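Local coordinates for TIGR00725 family protein (Thermotoga maritima, PDB 1RCU) that is of unknown function but has a Rossmann-like SLOG-family fold, assembles as a tetramer, and may, like relatives, handle a nucleotide-type ligand, at residues 45-50 / 71-76; 109-114 / 132-137; 82-87 / 97-102; 123-128 / 149-154. All blocks are in the same frame, centred on the assembly; numbering follows the deposited sequence.

Contact 1: 45-50 / 71-76; sequences DICLEL and ELVSQG
Cys47 meets Leu72 through their beta carbons, CB to CB 3.5 Å, and beside them the CG2 branch of Val73 rests 3.5 Å from the carbonyl oxygen Cys47 O. The Val73 backbone joins in: its CA lies 3.6 Å from Cys47 O with 156° at the hydrogen, the geometry of a CA-H...O contact. Farther along, Leu48 lays one methyl against the facing helix. Its CG stands anti to its own carbonyl carbon (chi1 -75°), which brings CD2 to 3.5 Å from Leu72 O and equally near Gln75 NE2. Gln75 flanks this methyl, while its NE2 is hydrogen-bonded to Glu79. Gly76 lacks a side chain, and the closest pair of alpha carbons is Leu48 CA and Gly76 CA, 4.5 Å apart. At the sheet-facing end, Leu50 CD2 crosses Val73 CG2 obliquely at 4.1 Å, and both residues reach Val28 of strand 25-30.

These contacts explain why the local helix axes approach to 7.0 Å, a short separation that a beta carbon, a glycine and a backbone carbonyl can accommodate. The crossing angle of -42° fits neighbouring helices lying on one face of a twisted parallel sheet. Helices 44-56 and 68-79 link consecutive strands, so the pair is typical of successive beta-alpha-beta units in a Rossmann-like fold.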
loop_
_atom_site.group_PDB
_atom_site.type_symbol
_atom_site.label_atom_id
_atom_site.label_comp_id
_atom_site.label_asym_id
_atom_site.label_seq_id
_atom_site.Cartn_x
_atom_site.Cartn_y
_atom_site.Cartn_z
ATOM N N ASP A 45 -15.029 8.150 -30.411
ATOM C CA ASP A 45 -16.240 8.938 -30.271
ATOM C C ASP A 45 -16.964 8.701 -28.948
ATOM O O ASP A 45 -17.369 9.658 -28.288
ATOM C CB ASP A 45 -17.209 8.668 -31.432
ATOM C CG ASP A 45 -16.645 9.078 -32.776
ATOM O OD1 ASP A 45 -15.792 9.988 -32.811
ATOM O OD2 ASP A 45 -17.073 8.499 -33.799
ATOM N N ILE A 46 -17.142 7.443 -28.552
ATOM C CA ILE A 46 -17.823 7.191 -27.288
ATOM C C ILE A 46 -17.019 7.740 -26.115
ATOM O O ILE A 46 -17.589 8.345 -25.209
ATOM C CB ILE A 46 -18.133 5.681 -27.029
ATOM C CG1 ILE A 46 -17.091 4.799 -27.712
ATOM C CG2 ILE A 46 -19.560 5.361 -27.452
ATOM C CD1 ILE A 46 -17.666 3.743 -28.631
ATOM N N CYS A 47 -15.702 7.559 -26.142
ATOM C CA CYS A 47 -14.853 8.073 -25.065
ATOM C C CYS A 47 -14.934 9.596 -24.944
ATOM O O CYS A 47 -15.006 10.128 -23.833
ATOM C CB CYS A 47 -13.379 7.674 -25.259
ATOM S SG CYS A 47 -12.997 5.965 -24.847
ATOM N N LEU A 48 -14.914 10.290 -26.083
ATOM C CA LEU A 48 -14.987 11.750 -26.096
ATOM C C LEU A 48 -16.362 12.219 -25.675
ATOM O O LEU A 48 -16.474 13.220 -24.969
ATOM C CB LEU A 48 -14.694 12.319 -27.487
ATOM C CG LEU A 48 -13.264 12.349 -28.033
ATOM C CD1 LEU A 48 -13.279 12.946 -29.443
ATOM C CD2 LEU A 48 -12.370 13.159 -27.110
ATOM N N GLU A 49 -17.410 11.517 -26.112
ATOM C CA GLU A 49 -18.755 11.922 -25.729
ATOM C C GLU A 49 -18.923 11.753 -24.232
ATOM O O GLU A 49 -19.470 12.624 -23.576
ATOM C CB GLU A 49 -19.850 11.119 -26.434
ATOM C CG GLU A 49 -21.257 11.688 -26.140
ATOM C CD GLU A 49 -22.399 10.785 -26.593
ATOM O OE1 GLU A 49 -22.122 9.678 -27.101
ATOM O OE2 GLU A 49 -23.574 11.183 -26.425
ATOM N N LEU A 50 -18.439 10.640 -23.692
ATOM C CA LEU A 50 -18.559 10.380 -22.268
ATOM C C LEU A 50 -17.882 11.474 -21.456
ATOM O O LEU A 50 -18.453 11.983 -20.494
ATOM C CB LEU A 50 -17.954 9.011 -21.914
ATOM C CG LEU A 50 -17.927 8.725 -20.406
ATOM C CD1 LEU A 50 -19.344 8.719 -19.871
ATOM C CD2 LEU A 50 -17.261 7.398 -20.113
ATOM N N GLU A 71 -7.080 8.484 -21.589
ATOM C CA GLU A 71 -6.645 9.693 -22.261
ATOM C C GLU A 71 -7.769 10.394 -23.005
ATOM O O GLU A 71 -7.930 11.603 -22.899
ATOM C CB GLU A 71 -5.511 9.369 -23.236
ATOM C CG GLU A 71 -4.927 10.590 -23.937
ATOM C CD GLU A 71 -3.649 10.264 -24.684
ATOM O OE1 GLU A 71 -2.734 9.678 -24.056
ATOM O OE2 GLU A 71 -3.560 10.596 -25.890
ATOM N N LEU A 72 -8.547 9.621 -23.752
ATOM C CA LEU A 72 -9.644 10.152 -24.546
ATOM C C LEU A 72 -10.775 10.739 -23.712
ATOM O O LEU A 72 -11.339 11.790 -24.048
ATOM C CB LEU A 72 -10.181 9.051 -25.456
ATOM C CG LEU A 72 -9.112 8.466 -26.389
ATOM C CD1 LEU A 72 -9.673 7.248 -27.097
ATOM C CD2 LEU A 72 -8.644 9.518 -27.395
ATOM N N VAL A 73 -11.112 10.065 -22.619
ATOM C CA VAL A 73 -12.156 10.554 -21.747
ATOM C C VAL A 73 -11.660 11.865 -21.134
ATOM O O VAL A 73 -12.423 12.835 -21.018
ATOM C CB VAL A 73 -12.485 9.520 -20.662
ATOM C CG1 VAL A 73 -13.134 10.189 -19.475
ATOM C CG2 VAL A 73 -13.428 8.465 -21.247
ATOM N N SER A 74 -10.381 11.911 -20.775
ATOM C CA SER A 74 -9.822 13.118 -20.196
ATOM C C SER A 74 -9.862 14.280 -21.193
ATOM O O SER A 74 -10.217 15.399 -20.846
ATOM C CB SER A 74 -8.399 12.840 -19.749
ATOM O OG SER A 74 -8.385 11.817 -18.775
ATOM N N GLN A 75 -9.488 14.005 -22.436
ATOM C CA GLN A 75 -9.507 15.032 -23.472
ATOM C C GLN A 75 -10.922 15.598 -23.547
ATOM O O GLN A 75 -11.128 16.807 -23.619
ATOM C CB GLN A 75 -9.132 14.439 -24.828
ATOM C CG GLN A 75 -8.975 15.452 -25.955
ATOM C CD GLN A 75 -8.813 14.768 -27.303
ATOM O OE1 GLN A 75 -7.930 13.920 -27.474
ATOM N NE2 GLN A 75 -9.659 15.125 -28.261
ATOM N N GLY A 76 -11.898 14.701 -23.515
ATOM C CA GLY A 76 -13.283 15.120 -23.587
ATOM C C GLY A 76 -13.706 15.995 -22.428
ATOM O O GLY A 76 -14.479 16.938 -22.607
#

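Contact 2: 109-114 / 132-137; sequences QMRSFV and AIEILG
Helices 108-116 and 129-140 flank strand 121-125 in the chain, and their meeting combines a polar cluster with an apolar seam. The local axes are 10.0 Å apart and cross at -38°, a wide spacing filled by side chains from both helices. In the polar part, Ser112 OG lies 2.6 Å from Glu134 OE2, within hydrogen-bonding range, although the same hydroxyl proton can also reach Phe108 O. The glutamate gets there with its chain extended beyond CG. Arg111 is near but does not close a salt bridge: NH2 is 4.3 Å from Glu134 OE2, which lies well out of the guanidinium plane, and the NH2 group is hydrogen-bonded to Phe108 O instead.

In the apolar part, Ile133 CD1 touches Gln109 CG at 3.6 Å, the two side chains crossing at about a right angle. Ile133 CG2, anti to the backbone N, turns instead to Phe113 CE2, 4.1 Å away. The same ring reaches the backbone of Gly137, with CE1 3.6 Å from Gly137 CA. Gln109 and Phe113 also pack against Phe113 and Gln109 of the second subunit, which places this seam at an interface. Glu134 ends a GG-x-x-GT-x-x-E sequence reminiscent, with one residue more, of the PGGxGTxxE signature of LOG-type proteins, so the Arg111-Ser112-Glu134 cluster possibly belongs to the ligand-binding region of that Rossmann-like family.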
loop_
_atom_site.group_PDB
_atom_site.type_symbol
_atom_site.label_atom_id
_atom_site.label_comp_id
_atom_site.label_asym_id
_atom_site.label_seq_id
_atom_site.Cartn_x
_atom_site.Cartn_y
_atom_site.Cartn_z
ATOM N N GLN A 109 -2.466 -2.505 -9.781
ATOM C CA GLN A 109 -3.634 -2.974 -9.048
ATOM C C GLN A 109 -3.966 -2.183 -7.782
ATOM O O GLN A 109 -5.118 -1.796 -7.564
ATOM C CB GLN A 109 -3.472 -4.467 -8.732
ATOM C CG GLN A 109 -3.805 -5.369 -9.911
ATOM C CD GLN A 109 -2.960 -5.085 -11.141
ATOM O OE1 GLN A 109 -1.750 -5.316 -11.152
ATOM N NE2 GLN A 109 -3.603 -4.572 -12.192
HETATM N N MSE A 110 -2.973 -1.934 -6.944
HETATM C CA MSE A 110 -3.219 -1.168 -5.731
HETATM C C MSE A 110 -3.592 0.276 -6.056
HETATM O O MSE A 110 -4.436 0.870 -5.385
HETATM C CB MSE A 110 -1.995 -1.256 -4.822
HETATM C CG MSE A 110 -1.824 -2.674 -4.293
HETATM SE SE MSE A 110 -0.393 -2.919 -3.053
HETATM C CE MSE A 110 1.042 -2.199 -4.147
ATOM N N ARG A 111 -2.977 0.831 -7.094
ATOM C CA ARG A 111 -3.285 2.188 -7.542
ATOM C C ARG A 111 -4.783 2.221 -7.875
ATOM O O ARG A 111 -5.480 3.201 -7.602
ATOM C CB ARG A 111 -2.459 2.505 -8.798
ATOM C CG ARG A 111 -2.739 3.843 -9.481
ATOM C CD ARG A 111 -3.775 3.784 -10.609
ATOM N NE ARG A 111 -3.798 2.480 -11.249
ATOM C CZ ARG A 111 -3.690 2.275 -12.556
ATOM N NH1 ARG A 111 -3.541 3.298 -13.388
ATOM N NH2 ARG A 111 -3.751 1.036 -13.027
ATOM N N SER A 112 -5.261 1.124 -8.459
ATOM C CA SER A 112 -6.664 0.984 -8.833
ATOM C C SER A 112 -7.575 1.034 -7.615
ATOM O O SER A 112 -8.669 1.599 -7.661
ATOM C CB SER A 112 -6.892 -0.347 -9.565
ATOM O OG SER A 112 -6.353 -0.317 -10.869
ATOM N N PHE A 113 -7.134 0.422 -6.525
ATOM C CA PHE A 113 -7.963 0.440 -5.343
ATOM C C PHE A 113 -8.032 1.790 -4.670
ATOM O O PHE A 113 -9.030 2.094 -4.033
ATOM C CB PHE A 113 -7.553 -0.689 -4.398
ATOM C CG PHE A 113 -8.079 -2.012 -4.846
ATOM C CD1 PHE A 113 -9.436 -2.307 -4.716
ATOM C CD2 PHE A 113 -7.260 -2.893 -5.532
ATOM C CE1 PHE A 113 -9.970 -3.458 -5.278
ATOM C CE2 PHE A 113 -7.777 -4.044 -6.098
ATOM C CZ PHE A 113 -9.139 -4.330 -5.975
ATOM N N VAL A 114 -7.003 2.622 -4.817
ATOM C CA VAL A 114 -7.121 3.941 -4.217
ATOM C C VAL A 114 -7.930 4.796 -5.193
ATOM O O VAL A 114 -8.549 5.784 -4.802
ATOM C CB VAL A 114 -5.748 4.616 -3.900
ATOM C CG1 VAL A 114 -4.617 3.694 -4.230
ATOM C CG2 VAL A 114 -5.638 5.931 -4.622
ATOM N N ALA A 132 -10.945 -5.286 -15.503
ATOM C CA ALA A 132 -11.733 -6.353 -14.913
ATOM C C ALA A 132 -11.578 -6.330 -13.392
ATOM O O ALA A 132 -12.554 -6.462 -12.652
ATOM C CB ALA A 132 -11.282 -7.689 -15.477
ATOM N N ILE A 133 -10.342 -6.155 -12.941
ATOM C CA ILE A 133 -10.034 -6.106 -11.522
ATOM C C ILE A 133 -10.714 -4.895 -10.894
ATOM O O ILE A 133 -11.199 -4.963 -9.757
ATOM C CB ILE A 133 -8.503 -6.017 -11.295
ATOM C CG1 ILE A 133 -7.843 -7.323 -11.731
ATOM C CG2 ILE A 133 -8.201 -5.712 -9.829
ATOM C CD1 ILE A 133 -6.334 -7.290 -11.698
ATOM N N GLU A 134 -10.747 -3.792 -11.639
ATOM C CA GLU A 134 -11.389 -2.575 -11.159
ATOM C C GLU A 134 -12.909 -2.711 -11.064
ATOM O O GLU A 134 -13.513 -2.196 -10.127
ATOM C CB GLU A 134 -11.002 -1.386 -12.056
ATOM C CG GLU A 134 -9.517 -1.094 -11.947
ATOM C CD GLU A 134 -9.012 -0.110 -12.968
ATOM O OE1 GLU A 134 -9.555 -0.069 -14.089
ATOM O OE2 GLU A 134 -8.053 0.616 -12.649
ATOM N N ILE A 135 -13.515 -3.391 -12.036
ATOM C CA ILE A 135 -14.954 -3.603 -12.056
ATOM C C ILE A 135 -15.322 -4.469 -10.837
ATOM O O ILE A 135 -16.244 -4.148 -10.089
ATOM C CB ILE A 135 -15.400 -4.301 -13.389
ATOM C CG1 ILE A 135 -15.254 -3.327 -14.571
ATOM C CG2 ILE A 135 -16.829 -4.797 -13.271
ATOM C CD1 ILE A 135 -15.399 -3.997 -15.948
ATOM N N LEU A 136 -14.587 -5.560 -10.636
ATOM C CA LEU A 136 -14.839 -6.461 -9.511
ATOM C C LEU A 136 -14.547 -5.768 -8.185
ATOM O O LEU A 136 -15.296 -5.939 -7.199
ATOM C CB LEU A 136 -13.995 -7.741 -9.636
ATOM C CG LEU A 136 -14.668 -8.958 -10.311
ATOM C CD1 LEU A 136 -15.282 -8.588 -11.639
ATOM C CD2 LEU A 136 -13.640 -10.072 -10.492
ATOM N N GLY A 137 -13.471 -4.979 -8.177
ATOM C CA GLY A 137 -13.069 -4.249 -6.990
ATOM C C GLY A 137 -14.126 -3.235 -6.614
ATOM O O GLY A 137 -14.483 -3.114 -5.442
#

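Contact 3: 82-87 / 97-102; sequences GTVVGI and YLSVAV
Backbone hydrogen bonds define the pairing of Val85-Ile87 with Val100-Val102 as parallel. Gly86 carries two of them: its N gives a nearly straight bond to Val100 O (2.9 Å), and its O receives Val102 N at 2.7 Å. Upstream, Ser99 N bonds to Val84 O at 2.8 Å.

One side-chain bond extends this pattern beyond the bridged residues. Ser99 OG accepts from Val84 N at 3.0 Å with an angle of 168°, standing in for a main-chain oxygen where Ser99 has a helical rather than extended backbone and the strand has yet to begin. Its chi1 of -62° sets OG beside its own backbone N, so that one residue both donates to and accepts from Val84.

Packing contacts divide between the two faces. Val85 and Val100 lie side by side, pointing the same way, with Val85 CG2 4.1 Å from Val100 CB; Ile87 and Val102 continue that face, which also packs on the fourth subunit. On the other face, Leu98 CD2 lies against the Gly86 backbone, 3.7 Å from both N and CA.

Strand 100-103 is outermost within the chain, and Ala101 O bonds to Lys25 of the fourth subunit. This is the edge of the parallel sheet of a Rossmann-like domain, here turned into a subunit interface.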
loop_
_atom_site.group_PDB
_atom_site.type_symbol
_atom_site.label_atom_id
_atom_site.label_comp_id
_atom_site.label_asym_id
_atom_site.label_seq_id
_atom_site.Cartn_x
_atom_site.Cartn_y
_atom_site.Cartn_z
ATOM N N GLY A 82 -14.225 20.788 -17.999
ATOM C CA GLY A 82 -14.442 20.125 -16.735
ATOM C C GLY A 82 -13.103 19.790 -16.112
ATOM O O GLY A 82 -12.062 20.023 -16.716
ATOM N N THR A 83 -13.126 19.252 -14.900
ATOM C CA THR A 83 -11.901 18.870 -14.211
ATOM C C THR A 83 -11.779 17.356 -14.193
ATOM O O THR A 83 -12.752 16.653 -13.926
ATOM C CB THR A 83 -11.877 19.330 -12.743
ATOM O OG1 THR A 83 -12.014 20.750 -12.683
ATOM C CG2 THR A 83 -10.542 18.925 -12.082
ATOM N N VAL A 84 -10.586 16.856 -14.480
ATOM C CA VAL A 84 -10.352 15.424 -14.474
ATOM C C VAL A 84 -9.036 15.162 -13.753
ATOM O O VAL A 84 -7.991 15.739 -14.065
ATOM C CB VAL A 84 -10.357 14.840 -15.921
ATOM C CG1 VAL A 84 -9.438 15.613 -16.795
ATOM C CG2 VAL A 84 -9.983 13.343 -15.906
ATOM N N VAL A 85 -9.109 14.291 -12.759
ATOM C CA VAL A 85 -7.961 13.960 -11.926
ATOM C C VAL A 85 -7.446 12.547 -12.172
ATOM O O VAL A 85 -8.220 11.585 -12.173
ATOM C CB VAL A 85 -8.343 14.102 -10.442
ATOM C CG1 VAL A 85 -7.200 13.592 -9.558
ATOM C CG2 VAL A 85 -8.677 15.554 -10.132
ATOM N N GLY A 86 -6.132 12.437 -12.363
ATOM C CA GLY A 86 -5.523 11.144 -12.604
ATOM C C GLY A 86 -4.786 10.573 -11.408
ATOM O O GLY A 86 -4.054 11.280 -10.717
ATOM N N ILE A 87 -4.998 9.286 -11.159
ATOM C CA ILE A 87 -4.340 8.577 -10.060
ATOM C C ILE A 87 -3.346 7.685 -10.793
ATOM O O ILE A 87 -3.732 6.728 -11.455
ATOM C CB ILE A 87 -5.336 7.689 -9.281
ATOM C CG1 ILE A 87 -6.527 8.524 -8.802
ATOM C CG2 ILE A 87 -4.658 7.052 -8.088
ATOM C CD1 ILE A 87 -6.225 9.460 -7.677
ATOM N N TYR A 97 -3.845 15.555 -20.494
ATOM C CA TYR A 97 -5.103 16.275 -20.339
ATOM C C TYR A 97 -5.547 16.311 -18.892
ATOM O O TYR A 97 -6.603 16.848 -18.582
ATOM C CB TYR A 97 -6.189 15.621 -21.174
ATOM C CG TYR A 97 -5.887 15.582 -22.650
ATOM C CD1 TYR A 97 -6.023 16.730 -23.449
ATOM C CD2 TYR A 97 -5.463 14.392 -23.256
ATOM C CE1 TYR A 97 -5.749 16.683 -24.809
ATOM C CE2 TYR A 97 -5.177 14.345 -24.612
ATOM C CZ TYR A 97 -5.324 15.486 -25.380
ATOM O OH TYR A 97 -5.034 15.421 -26.717
ATOM N N LEU A 98 -4.724 15.760 -18.005
ATOM C CA LEU A 98 -5.066 15.721 -16.600
ATOM C C LEU A 98 -5.052 17.106 -15.949
ATOM O O LEU A 98 -4.089 17.862 -16.091
ATOM C CB LEU A 98 -4.117 14.772 -15.861
ATOM C CG LEU A 98 -4.167 13.295 -16.245
ATOM C CD1 LEU A 98 -3.103 12.547 -15.456
ATOM C CD2 LEU A 98 -5.551 12.725 -15.970
ATOM N N SER A 99 -6.131 17.445 -15.247
ATOM C CA SER A 99 -6.204 18.730 -14.566
ATOM C C SER A 99 -5.208 18.654 -13.425
ATOM O O SER A 99 -4.517 19.613 -13.129
ATOM C CB SER A 99 -7.603 18.971 -14.000
ATOM O OG SER A 99 -8.573 19.011 -15.029
ATOM N N VAL A 100 -5.150 17.493 -12.792
ATOM C CA VAL A 100 -4.246 17.229 -11.687
ATOM C C VAL A 100 -3.777 15.791 -11.879
ATOM O O VAL A 100 -4.590 14.928 -12.189
ATOM C CB VAL A 100 -4.981 17.294 -10.324
ATOM C CG1 VAL A 100 -4.066 16.819 -9.196
ATOM C CG2 VAL A 100 -5.476 18.706 -10.076
ATOM N N ALA A 101 -2.479 15.549 -11.708
ATOM C CA ALA A 101 -1.900 14.213 -11.815
ATOM C C ALA A 101 -1.421 13.835 -10.410
ATOM O O ALA A 101 -0.592 14.534 -9.812
ATOM C CB ALA A 101 -0.715 14.214 -12.791
ATOM N N VAL A 102 -1.934 12.730 -9.883
ATOM C CA VAL A 102 -1.551 12.296 -8.538
ATOM C C VAL A 102 -0.708 11.037 -8.577
ATOM O O VAL A 102 -1.198 9.969 -8.942
ATOM C CB VAL A 102 -2.797 12.006 -7.644
ATOM C CG1 VAL A 102 -2.364 11.383 -6.330
ATOM C CG2 VAL A 102 -3.567 13.287 -7.398
#

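Contact 4: 123-128 / 149-154; sequences VSIGGE and RGTGGW
Gly126 N and Thr151 OG1 form the first of two hydrogen bonds across this contact, 3.0 Å long with an angle of 158° at the hydrogen. The threonine hydroxyl is used twice, accepting from Gly126 and also bonding to Leu148 O. Its chi1 of 63° sets OG1 between the backbone N and the carbonyl carbon, while CB and CG2 rest against Ile125 CG2, CB at 3.9 Å.

The second bond is purely backbone: Trp154 N donates to Gly127 O at 2.9 Å, with the donor tilted 24° from the carbonyl plane. Gly127 O also lies near the edge of the indole, and Trp154 CD1 approaches Glu128 O to 3.5 Å. Between the two bonds the main chains are in direct contact, Gly126 CA standing 3.0 Å from Gly152 O in a CA-H...O contact. The lack of side chains on Gly153 and Gly126 permits this close approach; Gly127 and Gly152 suit glycine rather through their positive phi.

Other polar groups find partners nearby. Gly126 O is bonded to Thr155 OG1, and Gly152 N to Asp156 OD1. Trp154 NE1 bonds to Leu168 O of the second subunit, and Glu128 OE1 to Asn170 N of that subunit.

The arrangement thus joins the loop after strand 121-125 to the one after its sheet neighbour, strand 145-148. Glu128 takes the N-cap position of helix 129-140, Trp154, in the first turn of helix 153-157, packs on Ala132 of helix 129-140, and Ile125 faces Leu50 of helix 44-56.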
loop_
_atom_site.group_PDB
_atom_site.type_symbol
_atom_site.label_atom_id
_atom_site.label_comp_id
_atom_site.label_asym_id
_atom_site.label_seq_id
_atom_site.Cartn_x
_atom_site.Cartn_y
_atom_site.Cartn_z
ATOM N N VAL A 123 -17.807 3.942 -14.311
ATOM C CA VAL A 123 -18.248 3.709 -15.684
ATOM C C VAL A 123 -17.104 2.974 -16.365
ATOM O O VAL A 123 -15.957 3.403 -16.304
ATOM C CB VAL A 123 -18.517 5.032 -16.413
ATOM C CG1 VAL A 123 -18.970 4.758 -17.849
ATOM C CG2 VAL A 123 -19.578 5.810 -15.668
ATOM N N SER A 124 -17.436 1.876 -17.028
ATOM C CA SER A 124 -16.464 1.004 -17.673
ATOM C C SER A 124 -16.548 0.980 -19.200
ATOM O O SER A 124 -17.635 0.905 -19.760
ATOM C CB SER A 124 -16.696 -0.401 -17.116
ATOM O OG SER A 124 -15.699 -1.292 -17.547
ATOM N N ILE A 125 -15.399 1.024 -19.865
ATOM C CA ILE A 125 -15.332 0.988 -21.333
ATOM C C ILE A 125 -14.224 0.029 -21.787
ATOM O O ILE A 125 -13.044 0.228 -21.460
ATOM C CB ILE A 125 -15.029 2.387 -21.930
ATOM C CG1 ILE A 125 -16.184 3.340 -21.641
ATOM C CG2 ILE A 125 -14.813 2.278 -23.433
ATOM C CD1 ILE A 125 -15.892 4.757 -22.067
ATOM N N GLY A 126 -14.610 -1.003 -22.533
ATOM C CA GLY A 126 -13.651 -1.977 -23.027
ATOM C C GLY A 126 -12.843 -2.563 -21.904
ATOM O O GLY A 126 -13.413 -3.041 -20.922
ATOM N N GLY A 127 -11.523 -2.540 -22.057
ATOM C CA GLY A 127 -10.645 -3.009 -21.000
ATOM C C GLY A 127 -10.148 -4.442 -20.964
ATOM O O GLY A 127 -10.834 -5.394 -21.367
ATOM N N GLU A 128 -8.920 -4.573 -20.472
ATOM C CA GLU A 128 -8.287 -5.864 -20.307
ATOM C C GLU A 128 -8.316 -6.211 -18.815
ATOM O O GLU A 128 -9.143 -5.692 -18.059
ATOM C CB GLU A 128 -6.849 -5.845 -20.848
ATOM C CG GLU A 128 -6.721 -5.679 -22.377
ATOM C CD GLU A 128 -7.451 -6.760 -23.182
ATOM O OE1 GLU A 128 -7.691 -7.874 -22.659
ATOM O OE2 GLU A 128 -7.772 -6.502 -24.359
ATOM N N ARG A 149 -21.924 -0.964 -22.582
ATOM C CA ARG A 149 -21.937 -2.094 -23.506
ATOM C C ARG A 149 -21.615 -1.774 -24.956
ATOM O O ARG A 149 -21.744 -0.639 -25.405
ATOM C CB ARG A 149 -23.299 -2.781 -23.420
ATOM C CG ARG A 149 -23.699 -3.029 -21.995
ATOM C CD ARG A 149 -22.791 -4.036 -21.339
ATOM N NE ARG A 149 -23.462 -5.324 -21.355
ATOM C CZ ARG A 149 -23.427 -6.172 -22.371
ATOM N NH1 ARG A 149 -22.735 -5.889 -23.462
ATOM N NH2 ARG A 149 -24.133 -7.273 -22.297
ATOM N N GLY A 150 -21.202 -2.804 -25.684
ATOM C CA GLY A 150 -20.873 -2.630 -27.081
ATOM C C GLY A 150 -19.447 -2.168 -27.255
ATOM O O GLY A 150 -18.929 -2.173 -28.363
ATOM N N THR A 151 -18.791 -1.796 -26.162
ATOM C CA THR A 151 -17.416 -1.308 -26.216
ATOM C C THR A 151 -16.382 -2.424 -26.087
ATOM O O THR A 151 -15.177 -2.165 -26.009
ATOM C CB THR A 151 -17.166 -0.265 -25.113
ATOM O OG1 THR A 151 -17.325 -0.878 -23.822
ATOM C CG2 THR A 151 -18.153 0.895 -25.256
ATOM N N GLY A 152 -16.862 -3.663 -26.047
ATOM C CA GLY A 152 -15.978 -4.811 -25.961
ATOM C C GLY A 152 -15.144 -5.015 -24.703
ATOM O O GLY A 152 -15.392 -4.398 -23.655
ATOM N N GLY A 153 -14.150 -5.905 -24.820
ATOM C CA GLY A 153 -13.256 -6.219 -23.719
ATOM C C GLY A 153 -13.980 -6.847 -22.544
ATOM O O GLY A 153 -14.923 -7.606 -22.732
ATOM N N TRP A 154 -13.555 -6.528 -21.327
ATOM C CA TRP A 154 -14.206 -7.080 -20.154
ATOM C C TRP A 154 -15.537 -6.414 -19.815
ATOM O O TRP A 154 -16.349 -6.979 -19.069
ATOM C CB TRP A 154 -13.262 -6.997 -18.959
ATOM C CG TRP A 154 -12.457 -8.226 -18.764
ATOM C CD1 TRP A 154 -11.150 -8.411 -19.090
ATOM C CD2 TRP A 154 -12.905 -9.440 -18.181
ATOM N NE1 TRP A 154 -10.745 -9.672 -18.739
ATOM C CE2 TRP A 154 -11.808 -10.328 -18.173
ATOM C CE3 TRP A 154 -14.134 -9.870 -17.655
ATOM C CZ2 TRP A 154 -11.903 -11.634 -17.658
ATOM C CZ3 TRP A 154 -14.229 -11.163 -17.149
ATOM C CH2 TRP A 154 -13.119 -12.028 -17.152
#

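How the contacts relate
All four contacts belong to one alpha/beta domain built on a parallel sheet. Contacts 1 and 2 lie on opposite sides of the chain's centre, their centres 21 Å apart; contact 3 is at the sheet's edge, and contact 4 lies at the C-terminal ends of two inner strands, 22 Å from contact 3 centre to centre. Along the chain contact 1 closes first, then contact 3; contacts 2 and 4 alternate, contact 4 using the end of strand 121-125, contact 2 the helix 129-140 that follows it. Contact 1 touches both 3 and 4, and contact 2 likewise. Contacts 2 and 4 meet the second subunit, contacts 2 and 3 the fourth, and contact 2 also the third; contact 1 touches no other chain. Three contacts thus serve both fold and assembly.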